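Local coordinates for protein pyruvate synthase subunit porC (Thermotoga maritima MSB8, PDB 2RAA) that forms the gamma chain of pyruvate synthase, the heterotetramer that converts pyruvate and CoA to acetyl-CoA and CO2 while reducing ferredoxin, at residues Gly29-Leu39 and Ile148-Leu157; Cys132-Glu143 and Arg191-Cys202. All coordinates share one frame; numbering follows the deposited sequence.

The two contacts share no segment, but their segments interleave along the chain and their centres lie about 11 Å apart. Contact 1, about 5 Å from the chain centre, packs helix 32-45 on helix 150-161; its chemistry passes from a polar grip beside the glycine-rich loop and a sulfate to aliphatic packing further along. Contact 2, further out at about 11 Å, pairs the strand and helix of 132-143 with those of 191-202 by backbone bonds, a disulfide and a partly exposed salt-bridge network over an apolar knob. Segment 148-157 joins them: L193 of contact 2 lies against T151 and G155 of contact 1, while A136 and A140 touch P149 and I148.

Contact 1. Residues Gly29-Leu39 and Ile148-Leu157; sequences GQGAKSASQML and IPNTPMLGAL. With SO4 (sulfate ion), chain B.
The carbonyl oxygen of G31 takes three donors: N150 ND2 at 3.2 Å, S34 OG at 2.9 Å and the backbone N of A35. The amide of N150 arrives with G31 O close to its own plane, whereas S34 OG sits above the plane of that carbonyl. CG of N150 stands between its backbone N and carbonyl carbon (chi1 63°), which turns ND2 toward the start of the facing helix. Here G31, the N-cap, has no side chain; a CB would collide with ND2. On another side of the loop, the N atoms of G29 and G31 both donate to sulfate O2, G29 N at 2.8 Å, so the glycine-rich turn and helix start cradle an anion, probably from the crystallisation liquor and also held by Y56. Further on the contact turns apolar. L154 packs against A35, its CD1 3.8 Å from SE of selenomethionine M38 and its CD2 4.0 Å from L39 CB. L39 and L157 cross almost at right angles, CD2 to CD2 at 3.8 Å. The axes of segments 32-39 and 150-157 come within 9.6 Å at 41°, with strand 64-72 touching helix 32-45 and strand 109-113 and helix 136-143 touching the other.

Contact 2. Residues Cys132-Glu143 and Arg191-Cys202; sequences CVVDATDIALQE and RALRRGYEEVKC
The guanidinium of R195 has I139 over one face, CG1 4.0 Å above the plane and displaced toward the rim, while Q142, E143 and E199 gather at its edge. Q142 turns its amide 79° to that plane: OE1 accepts from NH2 of R195 at 3.3 Å, the donor lying above the carbonyl plane, and more weakly from NH1. E199, one helical turn on, is gripped side-on, R195 NE and NH2 both donating to its OE1, NH2 at 3.0 Å. E143 bends at chi2 (-57°), bringing its carboxylate back between two arginines of the facing helix. Its OE1 is met on the syn side by R191 NE at 3.0 Å, within the guanidinium plane, and OE2 makes a long, weak salt bridge to R195 NH1; a water donates to OE1 and the carbonyl O of E143 and accepts a weak bond from R191 NH2. Replacing R195 with a leucine would probably leave Q142 OE1 without its donors, E199 without its salt-bridge partner and the I139 side chain without the guanidinium that lies across it. Next to this network I139 is a knob in a hole of A192, R195, G196 and E199, its CD1 3.3 Å from R195 O. At the other end V133 and K201 exchange two backbone hydrogen bonds, V133 N to K201 O at 3.0 Å. C132 and C202, the neighbouring non-hydrogen-bonded pair, form a disulfide, although their SG atoms are modelled 2.7 Å apart, long for such a bond. V134 CB lies 4.2 Å from V200 CB where the helix gives way to strand. Within this chain, 201-202 is the outermost strand, antiparallel to 130-134, which bonds to strand 109-113 on its far side, while helix 183-199 runs roughly antiparallel to helix 136-143 and both touch helix 150-161.

Contact 1. Residues Gly29-Leu39 and Ile148-Leu157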
loop_
_atom_site.group_PDB
_atom_site.type_symbol
_atom_site.label_atom_id
_atom_site.label_comp_id
_atom_site.label_asym_id
_atom_site.label_seq_id
_atom_site.Cartn_x
_atom_site.Cartn_y
_atom_site.Cartn_z
ATOM N N GLY A 29 4.178 -1.380 -13.393
ATOM C CA GLY A 29 4.782 -2.699 -13.221
ATOM C C GLY A 29 4.943 -3.144 -11.776
ATOM O O GLY A 29 5.094 -4.346 -11.502
ATOM N N GLN A 30 4.870 -2.199 -10.836
ATOM C CA GLN A 30 5.110 -2.500 -9.432
ATOM C C GLN A 30 3.854 -2.940 -8.662
ATOM O O GLN A 30 3.915 -3.321 -7.480
ATOM C CB GLN A 30 5.784 -1.295 -8.793
ATOM C CG GLN A 30 7.164 -1.032 -9.344
ATOM C CD GLN A 30 7.720 0.313 -8.939
ATOM O OE1 GLN A 30 7.001 1.170 -8.442
ATOM N NE2 GLN A 30 9.008 0.515 -9.179
ATOM N N GLY A 31 2.700 -2.870 -9.320
ATOM C CA GLY A 31 1.478 -3.450 -8.766
ATOM C C GLY A 31 0.591 -2.591 -7.881
ATOM O O GLY A 31 -0.226 -3.145 -7.147
ATOM N N ALA A 32 0.720 -1.261 -7.970
ATOM C CA ALA A 32 -0.114 -0.352 -7.202
ATOM C C ALA A 32 -1.562 -0.548 -7.611
ATOM O O ALA A 32 -2.423 -0.604 -6.734
ATOM C CB ALA A 32 0.329 1.123 -7.374
ATOM N N LYS A 33 -1.835 -0.741 -8.908
ATOM C CA LYS A 33 -3.231 -0.871 -9.347
ATOM C C LYS A 33 -3.846 -2.158 -8.791
ATOM O O LYS A 33 -4.944 -2.144 -8.219
ATOM C CB LYS A 33 -3.347 -0.793 -10.881
ATOM C CG LYS A 33 -4.747 -1.163 -11.491
ATOM C CD LYS A 33 -4.750 -1.236 -13.045
ATOM N N SER A 34 -3.138 -3.273 -8.911
ATOM C CA SER A 34 -3.667 -4.535 -8.387
ATOM C C SER A 34 -3.851 -4.522 -6.879
ATOM O O SER A 34 -4.834 -5.066 -6.378
ATOM C CB SER A 34 -2.767 -5.711 -8.791
ATOM O OG SER A 34 -1.410 -5.384 -8.573
ATOM N N ALA A 35 -2.920 -3.897 -6.150
ATOM C CA ALA A 35 -2.974 -3.870 -4.686
ATOM C C ALA A 35 -4.175 -3.047 -4.240
ATOM O O ALA A 35 -4.920 -3.428 -3.325
ATOM C CB ALA A 35 -1.674 -3.299 -4.125
ATOM N N SER A 36 -4.327 -1.906 -4.901
ATOM C CA SER A 36 -5.459 -1.040 -4.774
ATOM C C SER A 36 -6.760 -1.821 -5.038
ATOM O O SER A 36 -7.692 -1.790 -4.224
ATOM C CB SER A 36 -5.291 0.096 -5.760
ATOM O OG SER A 36 -6.418 0.914 -5.747
ATOM N N GLN A 37 -6.817 -2.557 -6.147
ATOM C CA GLN A 37 -8.009 -3.342 -6.454
ATOM C C GLN A 37 -8.330 -4.303 -5.352
ATOM O O GLN A 37 -9.467 -4.375 -4.901
ATOM C CB GLN A 37 -7.858 -4.122 -7.759
ATOM C CG GLN A 37 -8.138 -3.276 -9.010
ATOM C CD GLN A 37 -9.629 -3.026 -9.192
ATOM O OE1 GLN A 37 -10.408 -3.974 -9.441
ATOM N NE2 GLN A 37 -10.044 -1.753 -9.054
HETATM N N MSE A 38 -7.312 -5.016 -4.900
HETATM C CA MSE A 38 -7.456 -6.084 -3.910
HETATM C C MSE A 38 -7.975 -5.588 -2.576
HETATM O O MSE A 38 -8.785 -6.235 -1.902
HETATM C CB MSE A 38 -6.083 -6.742 -3.718
HETATM C CG MSE A 38 -6.146 -8.164 -3.243
HETATM SE SE MSE A 38 -4.393 -8.961 -2.998
HETATM C CE MSE A 38 -3.253 -8.055 -4.335
ATOM N N LEU A 39 -7.510 -4.406 -2.201
ATOM C CA LEU A 39 -7.927 -3.818 -0.973
ATOM C C LEU A 39 -9.411 -3.518 -1.143
ATOM O O LEU A 39 -10.233 -3.938 -0.340
ATOM C CB LEU A 39 -7.123 -2.554 -0.728
ATOM C CG LEU A 39 -7.609 -1.731 0.437
ATOM C CD1 LEU A 39 -7.635 -2.601 1.698
ATOM C CD2 LEU A 39 -6.691 -0.532 0.564
ATOM N N ILE A 148 8.418 -7.735 -6.549
ATOM C CA ILE A 148 7.197 -6.905 -6.617
ATOM C C ILE A 148 6.660 -6.682 -5.189
ATOM O O ILE A 148 6.253 -7.635 -4.524
ATOM C CB ILE A 148 6.169 -7.544 -7.638
ATOM C CG1 ILE A 148 4.958 -6.642 -7.872
ATOM C CG2 ILE A 148 5.740 -8.924 -7.209
ATOM C CD1 ILE A 148 4.283 -6.937 -9.222
ATOM N N PRO A 149 6.665 -5.421 -4.702
ATOM C CA PRO A 149 6.425 -5.142 -3.274
ATOM C C PRO A 149 5.003 -4.935 -2.817
ATOM O O PRO A 149 4.780 -4.626 -1.657
ATOM C CB PRO A 149 7.111 -3.796 -3.085
ATOM C CG PRO A 149 6.891 -3.096 -4.384
ATOM C CD PRO A 149 6.897 -4.167 -5.446
ATOM N N ASN A 150 4.054 -5.132 -3.713
ATOM C CA ASN A 150 2.699 -4.735 -3.486
ATOM C C ASN A 150 1.990 -5.509 -2.390
ATOM O O ASN A 150 1.292 -4.884 -1.623
ATOM C CB ASN A 150 1.917 -4.649 -4.809
ATOM C CG ASN A 150 1.797 -5.984 -5.548
ATOM O OD1 ASN A 150 2.562 -6.926 -5.313
ATOM N ND2 ASN A 150 0.812 -6.062 -6.451
ATOM N N THR A 151 2.214 -6.824 -2.258
ATOM C CA THR A 151 1.497 -7.605 -1.240
ATOM C C THR A 151 1.983 -7.314 0.173
ATOM O O THR A 151 1.166 -7.111 1.085
ATOM C CB THR A 151 1.481 -9.098 -1.533
ATOM O OG1 THR A 151 0.845 -9.313 -2.796
ATOM C CG2 THR A 151 0.667 -9.884 -0.455
ATOM N N PRO A 152 3.300 -7.286 0.390
ATOM C CA PRO A 152 3.710 -6.831 1.716
ATOM C C PRO A 152 3.286 -5.398 2.024
ATOM O O PRO A 152 3.001 -5.069 3.180
ATOM C CB PRO A 152 5.236 -6.957 1.670
ATOM C CG PRO A 152 5.504 -8.004 0.620
ATOM C CD PRO A 152 4.457 -7.694 -0.433
HETATM N N MSE A 153 3.237 -4.523 1.026
HETATM C CA MSE A 153 2.776 -3.149 1.283
HETATM C C MSE A 153 1.299 -3.161 1.702
HETATM O O MSE A 153 0.867 -2.415 2.598
HETATM C CB MSE A 153 3.013 -2.247 0.090
HETATM C CG MSE A 153 4.476 -1.951 -0.157
HETATM SE SE MSE A 153 5.354 -0.994 1.255
HETATM C CE MSE A 153 4.760 0.853 0.782
ATOM N N LEU A 154 0.515 -4.026 1.078
ATOM C CA LEU A 154 -0.861 -4.186 1.540
ATOM C C LEU A 154 -0.928 -4.613 2.975
ATOM O O LEU A 154 -1.738 -4.110 3.737
ATOM C CB LEU A 154 -1.576 -5.247 0.718
ATOM C CG LEU A 154 -2.588 -4.753 -0.267
ATOM C CD1 LEU A 154 -3.106 -5.972 -0.951
ATOM C CD2 LEU A 154 -3.661 -4.043 0.532
ATOM N N GLY A 155 -0.150 -5.614 3.343
ATOM C CA GLY A 155 -0.149 -6.082 4.725
ATOM C C GLY A 155 0.280 -5.000 5.692
ATOM O O GLY A 155 -0.340 -4.775 6.736
ATOM N N ALA A 156 1.355 -4.319 5.364
ATOM C CA ALA A 156 1.770 -3.108 6.105
ATOM C C ALA A 156 0.633 -2.123 6.253
ATOM O O ALA A 156 0.403 -1.600 7.324
ATOM C CB ALA A 156 2.925 -2.439 5.444
ATOM N N LEU A 157 -0.085 -1.876 5.168
ATOM C CA LEU A 157 -1.215 -0.935 5.178
ATOM C C LEU A 157 -2.305 -1.310 6.153
ATOM O O LEU A 157 -2.856 -0.456 6.869
ATOM C CB LEU A 157 -1.834 -0.889 3.788
ATOM C CG LEU A 157 -2.888 0.186 3.503
ATOM C CD1 LEU A 157 -2.403 1.622 3.812
ATOM C CD2 LEU A 157 -3.266 -0.008 2.077
HETATM S S SO4 B . 0.536 -1.385 -11.990
HETATM O O1 SO4 B . 0.690 -0.266 -11.081
HETATM O O2 SO4 B . 1.844 -2.039 -12.055
HETATM O O3 SO4 B . -0.380 -2.400 -11.460
HETATM O O4 SO4 B . 0.073 -0.811 -13.244
#

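Contact 2. Residues Cys132-Glu143 and Arg191-Cys202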
loop_
_atom_site.group_PDB
_atom_site.type_symbol
_atom_site.label_atom_id
_atom_site.label_comp_id
_atom_site.label_asym_id
_atom_site.label_seq_id
_atom_site.Cartn_x
_atom_site.Cartn_y
_atom_site.Cartn_z
ATOM N N CYS A 132 5.674 5.357 8.283
ATOM C CA CYS A 132 5.864 3.929 8.489
ATOM C C CYS A 132 6.694 3.399 7.310
ATOM O O CYS A 132 6.502 3.840 6.177
ATOM C CB CYS A 132 4.502 3.251 8.560
ATOM S SG CYS A 132 3.299 4.057 9.660
ATOM N N VAL A 133 7.627 2.491 7.572
ATOM C CA VAL A 133 8.508 1.961 6.527
ATOM C C VAL A 133 8.622 0.445 6.678
ATOM O O VAL A 133 8.504 -0.102 7.785
ATOM C CB VAL A 133 9.951 2.565 6.600
ATOM C CG1 VAL A 133 9.939 4.078 6.488
ATOM C CG2 VAL A 133 10.687 2.116 7.868
ATOM N N VAL A 134 8.835 -0.244 5.561
ATOM C CA VAL A 134 8.995 -1.706 5.613
ATOM C C VAL A 134 9.723 -2.112 4.347
ATOM O O VAL A 134 9.512 -1.529 3.307
ATOM C CB VAL A 134 7.655 -2.442 5.680
ATOM C CG1 VAL A 134 6.757 -2.060 4.484
ATOM C CG2 VAL A 134 7.837 -3.992 5.827
ATOM N N ASP A 135 10.582 -3.104 4.441
ATOM C CA ASP A 135 11.366 -3.543 3.232
ATOM C C ASP A 135 10.544 -4.586 2.497
ATOM O O ASP A 135 10.753 -5.815 2.641
ATOM C CB ASP A 135 12.705 -4.105 3.699
ATOM C CG ASP A 135 13.567 -4.573 2.570
ATOM O OD1 ASP A 135 13.186 -4.344 1.389
ATOM O OD2 ASP A 135 14.591 -5.202 2.892
ATOM N N ALA A 136 9.567 -4.101 1.724
ATOM C CA ALA A 136 8.573 -5.005 1.123
ATOM C C ALA A 136 9.220 -5.758 -0.010
ATOM O O ALA A 136 8.944 -6.935 -0.207
ATOM C CB ALA A 136 7.375 -4.264 0.629
ATOM N N THR A 137 10.099 -5.091 -0.737
ATOM C CA THR A 137 10.790 -5.789 -1.868
ATOM C C THR A 137 11.439 -7.081 -1.429
ATOM O O THR A 137 11.232 -8.131 -2.040
ATOM C CB THR A 137 11.815 -4.882 -2.511
ATOM O OG1 THR A 137 11.116 -3.703 -2.942
ATOM C CG2 THR A 137 12.528 -5.575 -3.743
ATOM N N ASP A 138 12.221 -6.997 -0.361
ATOM C CA ASP A 138 12.911 -8.156 0.190
ATOM C C ASP A 138 12.001 -9.181 0.813
ATOM O O ASP A 138 12.249 -10.378 0.665
ATOM C CB ASP A 138 13.997 -7.738 1.179
ATOM C CG ASP A 138 15.276 -7.197 0.470
ATOM O OD1 ASP A 138 15.723 -7.769 -0.556
ATOM O OD2 ASP A 138 15.836 -6.187 0.958
ATOM N N ILE A 139 10.954 -8.754 1.525
ATOM C CA ILE A 139 9.949 -9.725 1.969
ATOM C C ILE A 139 9.438 -10.574 0.770
ATOM O O ILE A 139 9.376 -11.825 0.819
ATOM C CB ILE A 139 8.735 -9.062 2.695
ATOM C CG1 ILE A 139 9.196 -8.352 3.988
ATOM C CG2 ILE A 139 7.676 -10.147 2.955
ATOM C CD1 ILE A 139 7.986 -7.610 4.923
ATOM N N ALA A 140 9.116 -9.904 -0.326
ATOM C CA ALA A 140 8.602 -10.580 -1.517
ATOM C C ALA A 140 9.654 -11.456 -2.177
ATOM O O ALA A 140 9.346 -12.560 -2.660
ATOM C CB ALA A 140 8.087 -9.536 -2.513
ATOM N N LEU A 141 10.904 -11.000 -2.232
ATOM C CA LEU A 141 11.915 -11.859 -2.854
ATOM C C LEU A 141 12.043 -13.145 -2.063
ATOM O O LEU A 141 12.271 -14.205 -2.631
ATOM C CB LEU A 141 13.272 -11.180 -2.966
ATOM C CG LEU A 141 13.427 -10.127 -4.059
ATOM C CD1 LEU A 141 14.575 -9.238 -3.636
ATOM C CD2 LEU A 141 13.655 -10.752 -5.461
ATOM N N GLN A 142 11.883 -13.037 -0.745
ATOM C CA GLN A 142 11.989 -14.190 0.130
ATOM C C GLN A 142 10.794 -15.126 0.006
ATOM O O GLN A 142 10.936 -16.355 -0.045
ATOM C CB GLN A 142 12.125 -13.735 1.590
ATOM C CG GLN A 142 13.433 -13.058 1.936
ATOM C CD GLN A 142 13.785 -13.154 3.416
ATOM O OE1 GLN A 142 13.797 -12.143 4.132
ATOM N NE2 GLN A 142 14.059 -14.375 3.885
ATOM N N GLU A 143 9.609 -14.538 -0.034
ATOM C CA GLU A 143 8.407 -15.329 0.064
ATOM C C GLU A 143 7.841 -15.771 -1.268
ATOM O O GLU A 143 7.504 -16.966 -1.429
ATOM C CB GLU A 143 7.342 -14.568 0.872
ATOM C CG GLU A 143 7.703 -14.347 2.336
ATOM C CD GLU A 143 8.005 -15.645 3.115
ATOM O OE1 GLU A 143 7.541 -16.759 2.757
ATOM O OE2 GLU A 143 8.708 -15.523 4.129
ATOM N N ARG A 191 1.936 -15.439 3.135
ATOM C CA ARG A 191 3.083 -15.163 3.992
ATOM C C ARG A 191 3.652 -13.793 3.684
ATOM O O ARG A 191 4.064 -13.085 4.572
ATOM C CB ARG A 191 4.178 -16.183 3.802
ATOM C CG ARG A 191 3.904 -17.504 4.447
ATOM C CD ARG A 191 5.183 -18.339 4.483
ATOM N NE ARG A 191 5.505 -18.963 3.195
ATOM C CZ ARG A 191 4.961 -20.099 2.767
ATOM N NH1 ARG A 191 4.057 -20.732 3.506
ATOM N NH2 ARG A 191 5.310 -20.601 1.589
ATOM N N ALA A 192 3.704 -13.436 2.415
ATOM C CA ALA A 192 4.215 -12.123 2.024
ATOM C C ALA A 192 3.326 -11.037 2.644
ATOM O O ALA A 192 3.820 -10.046 3.177
ATOM C CB ALA A 192 4.299 -12.011 0.495
ATOM N N LEU A 193 2.009 -11.252 2.638
ATOM C CA LEU A 193 1.093 -10.274 3.225
ATOM C C LEU A 193 1.328 -10.187 4.740
ATOM O O LEU A 193 1.550 -9.114 5.258
ATOM C CB LEU A 193 -0.360 -10.595 2.882
ATOM C CG LEU A 193 -1.416 -9.676 3.519
ATOM C CD1 LEU A 193 -1.635 -8.335 2.746
ATOM C CD2 LEU A 193 -2.687 -10.450 3.624
ATOM N N ARG A 194 1.339 -11.338 5.412
ATOM C CA ARG A 194 1.564 -11.412 6.841
ATOM C C ARG A 194 2.879 -10.775 7.275
ATOM O O ARG A 194 2.887 -10.032 8.248
ATOM C CB ARG A 194 1.543 -12.861 7.309
ATOM C CG ARG A 194 0.180 -13.554 7.201
ATOM C CD ARG A 194 0.181 -14.864 7.997
ATOM N NE ARG A 194 -0.621 -15.933 7.381
ATOM C CZ ARG A 194 -0.137 -17.044 6.802
ATOM N NH1 ARG A 194 1.176 -17.293 6.736
ATOM N NH2 ARG A 194 -0.986 -17.936 6.291
ATOM N N ARG A 195 3.984 -11.085 6.585
ATOM C CA ARG A 195 5.256 -10.505 6.938
ATOM C C ARG A 195 5.314 -8.982 6.751
ATOM O O ARG A 195 6.044 -8.309 7.487
ATOM C CB ARG A 195 6.438 -11.213 6.227
ATOM C CG ARG A 195 6.920 -12.512 6.960
ATOM C CD ARG A 195 8.276 -12.988 6.414
ATOM N NE ARG A 195 9.361 -11.999 6.611
ATOM C CZ ARG A 195 10.506 -11.972 5.916
ATOM N NH1 ARG A 195 10.701 -12.860 4.955
ATOM N NH2 ARG A 195 11.438 -11.030 6.142
ATOM N N GLY A 196 4.602 -8.405 5.774
ATOM C CA GLY A 196 4.533 -6.928 5.696
ATOM C C GLY A 196 3.697 -6.411 6.889
ATOM O O GLY A 196 3.971 -5.354 7.464
ATOM N N TYR A 197 2.668 -7.151 7.249
ATOM C CA TYR A 197 1.810 -6.789 8.399
ATOM C C TYR A 197 2.647 -6.745 9.661
ATOM O O TYR A 197 2.691 -5.720 10.326
ATOM C CB TYR A 197 0.681 -7.791 8.560
ATOM C CG TYR A 197 -0.246 -7.550 9.733
ATOM C CD1 TYR A 197 0.056 -8.056 10.978
ATOM C CD2 TYR A 197 -1.434 -6.857 9.580
ATOM C CE1 TYR A 197 -0.787 -7.881 12.064
ATOM C CE2 TYR A 197 -2.295 -6.661 10.659
ATOM C CZ TYR A 197 -1.957 -7.176 11.914
ATOM O OH TYR A 197 -2.787 -7.010 13.035
ATOM N N GLU A 198 3.377 -7.832 9.926
ATOM C CA GLU A 198 4.250 -7.960 11.104
ATOM C C GLU A 198 5.429 -7.013 11.184
ATOM O O GLU A 198 5.724 -6.485 12.249
ATOM C CB GLU A 198 4.811 -9.374 11.152
ATOM C CG GLU A 198 3.776 -10.403 11.552
ATOM C CD GLU A 198 4.112 -11.816 11.134
ATOM O OE1 GLU A 198 5.265 -12.112 10.680
ATOM O OE2 GLU A 198 3.174 -12.636 11.266
ATOM N N GLU A 199 6.108 -6.800 10.055
ATOM C CA GLU A 199 7.380 -6.107 10.059
ATOM C C GLU A 199 7.393 -4.604 9.845
ATOM O O GLU A 199 8.413 -3.979 10.037
ATOM C CB GLU A 199 8.315 -6.823 9.092
ATOM C CG GLU A 199 8.988 -8.008 9.798
ATOM C CD GLU A 199 9.109 -9.258 8.959
ATOM O OE1 GLU A 199 9.750 -9.200 7.873
ATOM O OE2 GLU A 199 8.580 -10.309 9.422
ATOM N N VAL A 200 6.279 -4.003 9.472
ATOM C CA VAL A 200 6.275 -2.562 9.252
ATOM C C VAL A 200 6.651 -1.853 10.568
ATOM O O VAL A 200 6.208 -2.284 11.625
ATOM C CB VAL A 200 4.897 -2.083 8.768
ATOM C CG1 VAL A 200 3.776 -2.484 9.779
ATOM C CG2 VAL A 200 4.918 -0.565 8.487
ATOM N N LYS A 201 7.466 -0.790 10.515
ATOM C CA LYS A 201 7.821 -0.035 11.725
ATOM C C LYS A 201 7.414 1.416 11.589
ATOM O O LYS A 201 7.546 2.002 10.524
ATOM C CB LYS A 201 9.326 -0.093 12.025
ATOM C CG LYS A 201 9.929 -1.488 12.157
ATOM C CD LYS A 201 9.375 -2.284 13.337
ATOM C CE LYS A 201 10.024 -3.687 13.394
ATOM N NZ LYS A 201 9.424 -4.555 14.458
ATOM N N CYS A 202 6.963 2.001 12.699
ATOM C CA CYS A 202 6.457 3.360 12.706
ATOM C C CYS A 202 7.187 4.400 13.573
ATOM O O CYS A 202 7.683 4.119 14.659
ATOM C CB CYS A 202 4.985 3.328 13.112
ATOM S SG CYS A 202 3.978 2.647 11.832
HETATM O O HOH W 1 7.833 -18.631 0.495
#